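Local coordinates for protein glycosyl hydrolase (PDB 7LR8) that probably hydrolyses the Man-beta-1,4-GlcNAc disaccharide of the N-glycan core, as a family GH5 glycosidase of a soil actinobacterium's N-glycan degradation pathway, at residues F56-V61 with G98-F103; N24-H29 with R311-F316; E130-L135 with M148-A153. The protein carries 1 engineered substitution. All coordinates share one frame; numbering follows the deposited sequence.

All three contacts are closed by buried apolar side chains, with no hydrogen bond across any of them; interactions 1 and 3 lie equally deep in the barrel and interaction 2 farther from the centre of the chain. Interaction 3 is a helix laid on its strand by leucine and methionine, untouched by the second subunit. Interactions 1 and 2 join loops at the strand ends and both reach that subunit; in interaction 2, away from the aromatic pair, N24 meets a sulfate and the D315 carbonyl meets 2-(2-ethoxyethoxy)ethanol. F27 of interaction 2 packs on F56 and L100 of interaction 1, while H99 and L100 of interaction 1 border N152 of interaction 3. Interactions 1 and 3 both hold mannose.

Interaction 1: residues F56-V61 with G98-F103; sequences FPLWPV and GHLSSF. With NAG (2-acetamido-2-deoxy-beta-D-glucopyranose), chain D; BMA (beta-D-mannopyranose), chain C.
The ring of F56 receives L100 CD2 over one face, in a CH-pi contact 4.3 Å from the ring centroid, with the methyl displaced toward the CD1 rim. W59 takes part with its base instead: the backbone N of G98 lies at its edge, near the ring plane, and closest to W59 CB at 4.2 Å. The imidazole of H99 is turned toward the sugar, where NAG O3 lies in the ring plane at the edge, 2.8 Å from H99 NE2; either atom could be the donor. Its other nitrogen, ND1, is hydrogen-bonded to D104, which helps to fix the ring's rotation.

L100 divides its two branches between neighbours. While CD2 covers F56, its CD1 packs 3.6 Å from L58 CD2, so the two methyls of one leucine meet F56 and L58 separately. The side chain sets out toward 56-61 with CG anti to the carbonyl carbon (chi1 -76°), while the backbone runs on to the sugar. There S101 N donates a fairly straight bond to BMA O3, 2.7 Å long and 162° at the hydrogen. S102 OG turns back on its own chain, 2.6 Å from S101 O, and is also bonded to H114 of the second subunit.

L100 N and F103 N each bond to the other residue's carbonyl, closing a two-residue beta hairpin on a type I' turn. Set on the loop after strand 90-94, this hairpin is one wall of the glycan pocket at the C-terminal strand ends of a GH5 (beta/alpha)8 barrel.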
loop_
_atom_site.group_PDB
_atom_site.type_symbol
_atom_site.label_atom_id
_atom_site.label_comp_id
_atom_site.label_asym_id
_atom_site.label_seq_id
_atom_site.Cartn_x
_atom_site.Cartn_y
_atom_site.Cartn_z
ATOM N N PHE B 56 -6.751 2.088 -15.925
ATOM C CA PHE B 56 -5.786 1.769 -14.871
ATOM C C PHE B 56 -6.385 1.024 -13.689
ATOM O O PHE B 56 -6.967 1.651 -12.782
ATOM C CB PHE B 56 -5.116 3.046 -14.384
ATOM C CG PHE B 56 -4.420 3.800 -15.467
ATOM C CD1 PHE B 56 -3.130 3.449 -15.850
ATOM C CD2 PHE B 56 -5.046 4.869 -16.099
ATOM C CE1 PHE B 56 -2.482 4.152 -16.850
ATOM C CE2 PHE B 56 -4.394 5.562 -17.112
ATOM C CZ PHE B 56 -3.105 5.191 -17.478
ATOM N N PRO B 57 -6.205 -0.295 -13.632
ATOM C CA PRO B 57 -6.358 -1.015 -12.363
ATOM C C PRO B 57 -5.389 -0.467 -11.329
ATOM O O PRO B 57 -4.326 0.061 -11.666
ATOM C CB PRO B 57 -5.995 -2.463 -12.720
ATOM C CG PRO B 57 -6.107 -2.572 -14.190
ATOM C CD PRO B 57 -5.920 -1.180 -14.772
ATOM N N LEU B 58 -5.760 -0.606 -10.059
ATOM C CA LEU B 58 -4.830 -0.414 -8.947
ATOM C C LEU B 58 -4.358 -1.803 -8.528
ATOM O O LEU B 58 -5.150 -2.609 -8.029
ATOM C CB LEU B 58 -5.485 0.315 -7.782
ATOM C CG LEU B 58 -5.684 1.822 -7.944
ATOM C CD1 LEU B 58 -6.223 2.429 -6.656
ATOM C CD2 LEU B 58 -4.386 2.500 -8.354
ATOM N N TRP B 59 -3.074 -2.087 -8.762
ATOM C CA TRP B 59 -2.532 -3.431 -8.544
ATOM C C TRP B 59 -2.796 -3.974 -7.143
ATOM O O TRP B 59 -3.321 -5.097 -7.038
ATOM C CB TRP B 59 -1.038 -3.402 -8.897
ATOM C CG TRP B 59 -0.311 -4.731 -8.754
ATOM C CD1 TRP B 59 -0.843 -5.997 -8.892
ATOM C CD2 TRP B 59 1.087 -4.912 -8.489
ATOM N NE1 TRP B 59 0.146 -6.943 -8.701
ATOM C CE2 TRP B 59 1.331 -6.305 -8.438
ATOM C CE3 TRP B 59 2.150 -4.033 -8.253
ATOM C CZ2 TRP B 59 2.598 -6.831 -8.197
ATOM C CZ3 TRP B 59 3.410 -4.557 -8.019
ATOM C CH2 TRP B 59 3.621 -5.945 -7.979
ATOM N N PRO B 60 -2.511 -3.255 -6.043
ATOM C CA PRO B 60 -2.802 -3.843 -4.716
ATOM C C PRO B 60 -4.279 -4.096 -4.471
ATOM O O PRO B 60 -4.620 -4.972 -3.665
ATOM C CB PRO B 60 -2.255 -2.804 -3.723
ATOM C CG PRO B 60 -1.389 -1.876 -4.527
ATOM C CD PRO B 60 -1.968 -1.887 -5.910
ATOM N N VAL B 61 -5.174 -3.349 -5.127
ATOM C CA VAL B 61 -6.597 -3.630 -4.987
ATOM C C VAL B 61 -6.986 -4.870 -5.784
ATOM O O VAL B 61 -7.827 -5.666 -5.347
ATOM C CB VAL B 61 -7.411 -2.394 -5.405
ATOM C CG1 VAL B 61 -8.908 -2.711 -5.437
ATOM C CG2 VAL B 61 -7.122 -1.255 -4.454
ATOM N N GLY B 98 1.260 0.098 -8.888
ATOM C CA GLY B 98 2.450 0.705 -9.448
ATOM C C GLY B 98 2.359 2.203 -9.250
ATOM O O GLY B 98 1.758 2.676 -8.282
ATOM N N HIS B 99 2.900 2.973 -10.184
ATOM C CA HIS B 99 2.959 4.422 -10.036
ATOM C C HIS B 99 1.806 5.123 -10.749
ATOM O O HIS B 99 1.531 4.842 -11.918
ATOM C CB HIS B 99 4.274 4.974 -10.572
ATOM C CG HIS B 99 4.449 6.425 -10.263
ATOM N ND1 HIS B 99 4.875 6.859 -9.029
ATOM C CD2 HIS B 99 4.173 7.541 -10.985
ATOM C CE1 HIS B 99 4.907 8.181 -9.019
ATOM N NE2 HIS B 99 4.481 8.619 -10.192
ATOM N N LEU B 100 1.169 6.061 -10.055
ATOM C CA LEU B 100 0.178 6.937 -10.675
ATOM C C LEU B 100 0.234 8.313 -10.030
ATOM O O LEU B 100 -0.066 8.445 -8.837
ATOM C CB LEU B 100 -1.234 6.352 -10.542
ATOM C CG LEU B 100 -1.620 5.184 -11.456
ATOM C CD1 LEU B 100 -2.925 4.547 -10.983
ATOM C CD2 LEU B 100 -1.735 5.654 -12.905
ATOM N N SER B 101 0.594 9.330 -10.823
ATOM C CA SER B 101 0.409 10.741 -10.460
ATOM C C SER B 101 1.045 11.088 -9.112
ATOM O O SER B 101 0.448 11.786 -8.290
ATOM C CB SER B 101 -1.077 11.105 -10.454
ATOM O OG SER B 101 -1.717 10.679 -11.645
ATOM N N SER B 102 2.279 10.605 -8.905
ATOM C CA SER B 102 3.197 10.847 -7.780
ATOM C C SER B 102 3.048 9.827 -6.659
ATOM O O SER B 102 3.890 9.801 -5.762
ATOM C CB SER B 102 3.085 12.262 -7.177
ATOM O OG SER B 102 1.970 12.353 -6.297
ATOM N N PHE B 103 2.014 8.991 -6.684
ATOM C CA PHE B 103 1.791 7.947 -5.685
ATOM C C PHE B 103 2.239 6.575 -6.184
ATOM O O PHE B 103 1.936 6.178 -7.317
ATOM C CB PHE B 103 0.310 7.866 -5.308
ATOM C CG PHE B 103 -0.231 9.129 -4.718
ATOM C CD1 PHE B 103 -0.053 9.409 -3.369
ATOM C CD2 PHE B 103 -0.906 10.061 -5.523
ATOM C CE1 PHE B 103 -0.546 10.592 -2.826
ATOM C CE2 PHE B 103 -1.408 11.224 -4.981
ATOM C CZ PHE B 103 -1.220 11.494 -3.627
HETATM C C1 NAG D . 7.367 11.838 -13.196
HETATM C C2 NAG D . 6.175 11.687 -12.251
HETATM C C3 NAG D . 5.131 10.735 -12.852
HETATM C C4 NAG D . 4.769 11.138 -14.280
HETATM C C5 NAG D . 6.062 11.250 -15.091
HETATM C C6 NAG D . 5.885 11.680 -16.526
HETATM C C7 NAG D . 6.284 11.773 -9.790
HETATM C C8 NAG D . 6.864 11.139 -8.556
HETATM N N2 NAG D . 6.624 11.207 -10.954
HETATM O O1 NAG D . 8.226 12.801 -12.685
HETATM O O3 NAG D . 3.968 10.711 -12.035
HETATM O O4 NAG D . 3.890 10.148 -14.813
HETATM O O5 NAG D . 6.912 12.230 -14.483
HETATM O O6 NAG D . 7.116 11.599 -17.233
HETATM O O7 NAG D . 5.535 12.748 -9.732
HETATM C C1 BMA C . 2.921 10.556 -15.824
HETATM C C2 BMA C . 1.608 9.727 -15.648
HETATM C C3 BMA C . 1.020 10.031 -14.285
HETATM C C4 BMA C . 1.002 11.599 -14.026
HETATM C C5 BMA C . 1.375 12.390 -15.312
HETATM C C6 BMA C . 1.473 13.883 -15.094
HETATM O O2 BMA C . 1.847 8.332 -15.753
HETATM O O3 BMA C . 1.711 9.287 -13.250
HETATM O O4 BMA C . -0.288 11.957 -13.613
HETATM O O5 BMA C . 2.677 11.981 -15.771
HETATM O O6 BMA C . 2.519 14.109 -14.118
#

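Interaction 2: residues N24-H29 with R311-F316; sequences NGWFHH and RRLADF. With AE3 (2-(2-ethoxyethoxy)ethanol), chain E; SO4 (sulfate ion), chain J.
W26 and F316 make a T-shaped (edge-to-face) pair that ties together two loops at the active-site mouth of the barrel, those following strands 15-19 and 298-304. The ring planes stand at 88° to each other with centroids 4.8 Å apart, and the edge is that of F316: its CZ lies above the middle of the indole, and its CE2 comes within 3.4 Å of W26 CZ2. The opposite indole face is covered from within its own segment by F27, whose CD2 sits over the centre, and H28 CD2 meets the indole edge in plane. Held on both faces, the tryptophan has little freedom to turn.

W26 CG is anti to the backbone N (chi1 -169°), which sends the indole across to meet F316 arriving from the other direction. L313 adds an apolar contact at the root of the side chain, its CD1 3.8 Å from W26 CB. A backbone bond from H29 N to W26 O (2.9 Å) is the i+3 bond that forms the first turn of the short 3-10 segment.

At the periphery the chemistry becomes polar. N24 ND2 donates to O4 of a sulfate, probably from the crystallisation liquor, at 3.3 Å, and D315 O accepts from O4 of 2-(2-ethoxyethoxy)ethanol. D315 OD2 forms salt bridges with R66 and R116 of the second subunit.

F316 continues the aromatic cluster to F103 and Y321, W26 lies on S101 and on L100 of strand 99-100, and the two loops lead away to helices 35-46 and 334-349.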
loop_
_atom_site.group_PDB
_atom_site.type_symbol
_atom_site.label_atom_id
_atom_site.label_comp_id
_atom_site.label_asym_id
_atom_site.label_seq_id
_atom_site.Cartn_x
_atom_site.Cartn_y
_atom_site.Cartn_z
ATOM N N ASN B 24 -15.347 10.508 -10.262
ATOM C CA ASN B 24 -15.804 10.218 -8.904
ATOM C C ASN B 24 -14.890 9.161 -8.295
ATOM O O ASN B 24 -14.997 7.973 -8.616
ATOM C CB ASN B 24 -17.255 9.757 -8.921
ATOM C CG ASN B 24 -17.927 9.904 -7.576
ATOM O OD1 ASN B 24 -17.267 9.944 -6.535
ATOM N ND2 ASN B 24 -19.252 10.011 -7.590
ATOM N N GLY B 25 -13.998 9.583 -7.397
ATOM C CA GLY B 25 -13.119 8.650 -6.718
ATOM C C GLY B 25 -11.731 8.510 -7.304
ATOM O O GLY B 25 -10.876 7.874 -6.666
ATOM N N TRP B 26 -11.480 9.059 -8.493
ATOM C CA TRP B 26 -10.169 8.898 -9.143
ATOM C C TRP B 26 -9.915 7.392 -9.274
ATOM O O TRP B 26 -10.856 6.595 -9.375
ATOM C CB TRP B 26 -9.108 9.677 -8.356
ATOM C CG TRP B 26 -7.757 9.823 -9.025
ATOM C CD1 TRP B 26 -7.477 10.519 -10.169
ATOM C CD2 TRP B 26 -6.502 9.315 -8.549
ATOM N NE1 TRP B 26 -6.136 10.451 -10.454
ATOM C CE2 TRP B 26 -5.513 9.711 -9.477
ATOM C CE3 TRP B 26 -6.124 8.532 -7.446
ATOM C CZ2 TRP B 26 -4.169 9.372 -9.329
ATOM C CZ3 TRP B 26 -4.781 8.188 -7.296
ATOM C CH2 TRP B 26 -3.820 8.606 -8.237
ATOM N N PHE B 27 -8.658 6.965 -9.278
ATOM C CA PHE B 27 -8.411 5.531 -9.403
ATOM C C PHE B 27 -8.823 4.742 -8.172
ATOM O O PHE B 27 -8.855 3.505 -8.237
ATOM C CB PHE B 27 -6.945 5.296 -9.724
ATOM C CG PHE B 27 -6.519 5.948 -11.001
ATOM C CD1 PHE B 27 -7.130 5.608 -12.202
ATOM C CD2 PHE B 27 -5.524 6.901 -11.001
ATOM C CE1 PHE B 27 -6.748 6.223 -13.385
ATOM C CE2 PHE B 27 -5.130 7.516 -12.182
ATOM C CZ PHE B 27 -5.747 7.165 -13.377
ATOM N N HIS B 28 -9.156 5.416 -7.071
ATOM C CA HIS B 28 -9.755 4.719 -5.944
ATOM C C HIS B 28 -11.188 4.285 -6.227
ATOM O O HIS B 28 -11.816 3.678 -5.349
ATOM C CB HIS B 28 -9.713 5.590 -4.688
ATOM C CG HIS B 28 -8.365 6.184 -4.400
ATOM N ND1 HIS B 28 -7.244 5.414 -4.169
ATOM C CD2 HIS B 28 -7.966 7.475 -4.281
ATOM C CE1 HIS B 28 -6.210 6.204 -3.936
ATOM N NE2 HIS B 28 -6.620 7.460 -3.997
ATOM N N HIS B 29 -11.721 4.555 -7.428
ATOM C CA HIS B 29 -13.090 4.145 -7.711
ATOM C C HIS B 29 -13.254 2.623 -7.706
ATOM O O HIS B 29 -14.378 2.138 -7.550
ATOM C CB HIS B 29 -13.565 4.732 -9.045
ATOM C CG HIS B 29 -13.063 4.003 -10.251
ATOM N ND1 HIS B 29 -13.896 3.626 -11.280
ATOM C CD2 HIS B 29 -11.819 3.600 -10.604
ATOM C CE1 HIS B 29 -13.190 3.006 -12.209
ATOM N NE2 HIS B 29 -11.927 2.981 -11.827
ATOM N N ARG B 311 -10.161 18.168 -6.123
ATOM C CA ARG B 311 -9.242 18.818 -5.192
ATOM C C ARG B 311 -9.579 18.531 -3.735
ATOM O O ARG B 311 -8.822 18.943 -2.848
ATOM C CB ARG B 311 -9.209 20.330 -5.443
ATOM C CG ARG B 311 -8.444 20.676 -6.702
ATOM C CD ARG B 311 -8.275 22.178 -6.919
ATOM N NE ARG B 311 -7.791 22.415 -8.275
ATOM C CZ ARG B 311 -6.508 22.578 -8.589
ATOM N NH1 ARG B 311 -5.575 22.553 -7.642
ATOM N NH2 ARG B 311 -6.161 22.776 -9.848
ATOM N N ARG B 312 -10.690 17.844 -3.466
ATOM C CA ARG B 312 -10.911 17.278 -2.140
ATOM C C ARG B 312 -9.980 16.110 -1.835
ATOM O O ARG B 312 -10.007 15.606 -0.708
ATOM C CB ARG B 312 -12.358 16.815 -1.988
ATOM C CG ARG B 312 -13.349 17.966 -1.901
ATOM C CD ARG B 312 -14.791 17.486 -1.926
ATOM N NE ARG B 312 -15.734 18.604 -1.929
ATOM C CZ ARG B 312 -16.234 19.165 -0.831
ATOM N NH1 ARG B 312 -15.879 18.715 0.368
ATOM N NH2 ARG B 312 -17.083 20.182 -0.930
ATOM N N LEU B 313 -9.199 15.650 -2.808
ATOM C CA LEU B 313 -8.177 14.632 -2.585
ATOM C C LEU B 313 -6.856 15.352 -2.336
ATOM O O LEU B 313 -6.493 16.267 -3.081
ATOM C CB LEU B 313 -8.070 13.689 -3.780
ATOM C CG LEU B 313 -9.285 12.812 -4.107
ATOM C CD1 LEU B 313 -9.123 12.180 -5.478
ATOM C CD2 LEU B 313 -9.470 11.724 -3.048
ATOM N N ALA B 314 -6.156 14.972 -1.273
ATOM C CA ALA B 314 -5.001 15.747 -0.851
ATOM C C ALA B 314 -3.705 15.196 -1.437
ATOM O O ALA B 314 -3.634 14.054 -1.900
ATOM C CB ALA B 314 -4.905 15.768 0.677
ATOM N N ASP B 315 -2.677 16.040 -1.408
ATOM C CA ASP B 315 -1.257 15.721 -1.528
ATOM C C ASP B 315 -0.782 15.492 -2.957
ATOM O O ASP B 315 0.418 15.220 -3.136
ATOM C CB ASP B 315 -0.857 14.500 -0.681
ATOM C CG ASP B 315 -0.983 14.756 0.806
ATOM O OD1 ASP B 315 -0.518 15.809 1.281
ATOM O OD2 ASP B 315 -1.560 13.891 1.499
ATOM N N PHE B 316 -1.640 15.606 -3.971
ATOM C CA PHE B 316 -1.147 15.607 -5.336
ATOM C C PHE B 316 -0.282 16.840 -5.559
ATOM O O PHE B 316 -0.639 17.936 -5.107
ATOM C CB PHE B 316 -2.287 15.638 -6.362
ATOM C CG PHE B 316 -3.065 14.356 -6.482
ATOM C CD1 PHE B 316 -4.025 14.026 -5.535
ATOM C CD2 PHE B 316 -2.888 13.508 -7.580
ATOM C CE1 PHE B 316 -4.764 12.859 -5.642
ATOM C CE2 PHE B 316 -3.622 12.331 -7.693
ATOM C CZ PHE B 316 -4.566 12.008 -6.726
HETATM C C1 AE3 E . 6.198 16.421 -8.466
HETATM C C2 AE3 E . 7.104 15.482 -7.672
HETATM O O2 AE3 E . 6.335 14.572 -6.938
HETATM C C3 AE3 E . 6.698 14.473 -5.590
HETATM C C4 AE3 E . 5.528 13.897 -4.801
HETATM O O3 AE3 E . 5.284 14.693 -3.682
HETATM C C5 AE3 E . 4.039 15.323 -3.718
HETATM C C6 AE3 E . 4.024 16.516 -2.768
HETATM O O4 AE3 E . 2.889 17.301 -3.020
HETATM S S SO4 J . -21.757 10.929 -10.553
HETATM O O1 SO4 J . -22.274 10.142 -9.436
HETATM O O2 SO4 J . -22.282 10.387 -11.804
HETATM O O3 SO4 J . -22.178 12.320 -10.409
HETATM O O4 SO4 J . -20.298 10.863 -10.559
#

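Interaction 3: residues E130-L135 with M148-A153; sequences EYLRTL and MTVGNA. Engineered in segment 148-153: A153 (natural residue Glu). With BMA (beta-D-mannopyranose), chain C.
L132 and V150 mark the closest backbone approach, CA to CA 7.6 Å, where helix 122-139 passes outside the end of strand 145-152 and the chain turns a corner at V150. The helix is the connection between parallel strands 90-94 and 145-152, a beta-alpha-beta crossover of the (beta/alpha)8 barrel.

M148 carries much of the contact. Its CG is anti to the carbonyl carbon, and further bends at chi2 (-67°) and chi3 (-60°) curl the chain so that the terminal CE, rather than the sulfur, touches the helix. CE lies 4.0 Å from L135 CB, crossing that side chain at about a right angle, and 4.1 Å from L132 CD2 on the preceding turn. One methyl thus fits beside two leucines, both of which set out toward the strand. L132 also reaches past the methionine: its CD2 rests 3.8 Å from V150 O, and its CD1 is a looser neighbour of V150 CG1. M180 of helix 170-187 also packs on L132 and V150, and W176 on V150.

The outer face of the helix is polar. R133 holds E130 in a side-on salt bridge, NE to OE1 and NH2 to OE2, whose oxygens lie near the guanidinium plane while the carboxylate is tilted against it. E130 O is met from opposite faces of its plane by T134 N and T134 OG1.

Beyond the corner the strand enters the glycan site. A153 is engineered; the natural residue is Glu, which with N152 makes the Asn-Glu pair at the end of the fourth strand, as in clan GH-A enzymes. The amide of N152 is held by R54 at OD1 and by the H99 carbonyl at ND2, and ND2 also donates to BMA O2 at 2.7 Å.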
loop_
_atom_site.group_PDB
_atom_site.type_symbol
_atom_site.label_atom_id
_atom_site.label_comp_id
_atom_site.label_asym_id
_atom_site.label_seq_id
_atom_site.Cartn_x
_atom_site.Cartn_y
_atom_site.Cartn_z
ATOM N N GLU B 130 1.014 -13.924 -13.568
ATOM C CA GLU B 130 -0.316 -14.521 -13.479
ATOM C C GLU B 130 -1.397 -13.449 -13.461
ATOM O O GLU B 130 -2.478 -13.637 -14.038
ATOM C CB GLU B 130 -0.410 -15.409 -12.233
ATOM C CG GLU B 130 -1.735 -16.163 -12.055
ATOM C CD GLU B 130 -2.178 -17.007 -13.266
ATOM O OE1 GLU B 130 -1.379 -17.315 -14.187
ATOM O OE2 GLU B 130 -3.367 -17.350 -13.295
ATOM N N TYR B 131 -1.112 -12.320 -12.806
ATOM C CA TYR B 131 -2.021 -11.179 -12.794
ATOM C C TYR B 131 -2.264 -10.642 -14.206
ATOM O O TYR B 131 -3.415 -10.479 -14.627
ATOM C CB TYR B 131 -1.425 -10.107 -11.876
ATOM C CG TYR B 131 -1.988 -8.714 -11.960
ATOM C CD1 TYR B 131 -3.293 -8.429 -11.579
ATOM C CD2 TYR B 131 -1.194 -7.672 -12.407
ATOM C CE1 TYR B 131 -3.793 -7.121 -11.642
ATOM C CE2 TYR B 131 -1.689 -6.351 -12.480
ATOM C CZ TYR B 131 -2.990 -6.096 -12.100
ATOM O OH TYR B 131 -3.494 -4.806 -12.143
ATOM N N LEU B 132 -1.190 -10.390 -14.960
ATOM C CA LEU B 132 -1.348 -9.854 -16.314
ATOM C C LEU B 132 -2.045 -10.853 -17.231
ATOM O O LEU B 132 -2.923 -10.478 -18.015
ATOM C CB LEU B 132 0.008 -9.465 -16.902
ATOM C CG LEU B 132 0.776 -8.304 -16.272
ATOM C CD1 LEU B 132 2.106 -8.142 -16.988
ATOM C CD2 LEU B 132 -0.040 -7.024 -16.356
ATOM N N ARG B 133 -1.659 -12.132 -17.146
ATOM C CA ARG B 133 -2.335 -13.163 -17.919
ATOM C C ARG B 133 -3.821 -13.216 -17.590
ATOM O O ARG B 133 -4.659 -13.384 -18.486
ATOM C CB ARG B 133 -1.682 -14.521 -17.639
ATOM C CG ARG B 133 -2.075 -15.609 -18.644
ATOM C CD ARG B 133 -1.881 -17.014 -18.072
ATOM N NE ARG B 133 -2.682 -17.205 -16.871
ATOM C CZ ARG B 133 -3.979 -17.498 -16.871
ATOM N NH1 ARG B 133 -4.633 -17.666 -18.019
ATOM N NH2 ARG B 133 -4.619 -17.618 -15.715
ATOM N N THR B 134 -4.157 -13.105 -16.301
ATOM C CA THR B 134 -5.549 -13.179 -15.862
ATOM C C THR B 134 -6.367 -12.019 -16.426
ATOM O O THR B 134 -7.482 -12.218 -16.928
ATOM C CB THR B 134 -5.611 -13.191 -14.329
ATOM O OG1 THR B 134 -5.060 -14.425 -13.841
ATOM C CG2 THR B 134 -7.049 -13.110 -13.831
ATOM N N LEU B 135 -5.832 -10.795 -16.347
ATOM C CA LEU B 135 -6.549 -9.649 -16.908
ATOM C C LEU B 135 -6.759 -9.824 -18.402
ATOM O O LEU B 135 -7.877 -9.651 -18.908
ATOM C CB LEU B 135 -5.791 -8.345 -16.638
ATOM C CG LEU B 135 -5.649 -7.935 -15.170
ATOM C CD1 LEU B 135 -5.245 -6.469 -15.075
ATOM C CD2 LEU B 135 -6.936 -8.190 -14.402
ATOM N N MET B 148 -2.788 -5.199 -23.563
ATOM C CA MET B 148 -2.215 -4.781 -22.288
ATOM C C MET B 148 -0.991 -3.901 -22.491
ATOM O O MET B 148 -0.194 -4.132 -23.403
ATOM C CB MET B 148 -1.779 -5.990 -21.448
ATOM C CG MET B 148 -2.824 -7.044 -21.199
ATOM S SD MET B 148 -4.156 -6.455 -20.161
ATOM C CE MET B 148 -3.307 -6.003 -18.661
ATOM N N THR B 149 -0.829 -2.917 -21.605
ATOM C CA THR B 149 0.457 -2.286 -21.348
ATOM C C THR B 149 0.946 -2.818 -20.009
ATOM O O THR B 149 0.163 -2.899 -19.061
ATOM C CB THR B 149 0.320 -0.758 -21.321
ATOM O OG1 THR B 149 -0.108 -0.295 -22.611
ATOM C CG2 THR B 149 1.648 -0.091 -20.977
ATOM N N VAL B 150 2.220 -3.224 -19.939
ATOM C CA VAL B 150 2.696 -3.940 -18.749
ATOM C C VAL B 150 2.395 -3.146 -17.478
ATOM O O VAL B 150 1.836 -3.685 -16.512
ATOM C CB VAL B 150 4.194 -4.270 -18.877
ATOM C CG1 VAL B 150 4.754 -4.730 -17.521
ATOM C CG2 VAL B 150 4.397 -5.345 -19.941
ATOM N N GLY B 151 2.724 -1.854 -17.472
ATOM C CA GLY B 151 2.386 -0.996 -16.338
ATOM C C GLY B 151 2.838 0.426 -16.614
ATOM O O GLY B 151 3.760 0.671 -17.397
ATOM N N ASN B 152 2.173 1.361 -15.944
ATOM C CA ASN B 152 2.384 2.782 -16.238
ATOM C C ASN B 152 3.748 3.223 -15.717
ATOM O O ASN B 152 3.926 3.451 -14.516
ATOM C CB ASN B 152 1.287 3.634 -15.610
ATOM C CG ASN B 152 1.577 5.112 -15.747
ATOM O OD1 ASN B 152 1.892 5.560 -16.838
ATOM N ND2 ASN B 152 1.527 5.859 -14.638
ATOM N N ALA B 153 4.721 3.354 -16.621
ATOM C CA ALA B 153 6.050 3.847 -16.272
ATOM C C ALA B 153 6.628 3.066 -15.095
ATOM O O ALA B 153 7.136 3.641 -14.125
ATOM C CB ALA B 153 6.016 5.353 -15.960
HETATM C C1 BMA C . 2.921 10.556 -15.824
HETATM C C2 BMA C . 1.608 9.727 -15.648
HETATM C C3 BMA C . 1.020 10.031 -14.285
HETATM C C4 BMA C . 1.002 11.599 -14.026
HETATM C C5 BMA C . 1.375 12.390 -15.312
HETATM C C6 BMA C . 1.473 13.883 -15.094
HETATM O O2 BMA C . 1.847 8.332 -15.753
HETATM O O3 BMA C . 1.711 9.287 -13.250
HETATM O O4 BMA C . -0.288 11.957 -13.613
HETATM O O5 BMA C . 2.677 11.981 -15.771
HETATM O O6 BMA C . 2.519 14.109 -14.118
#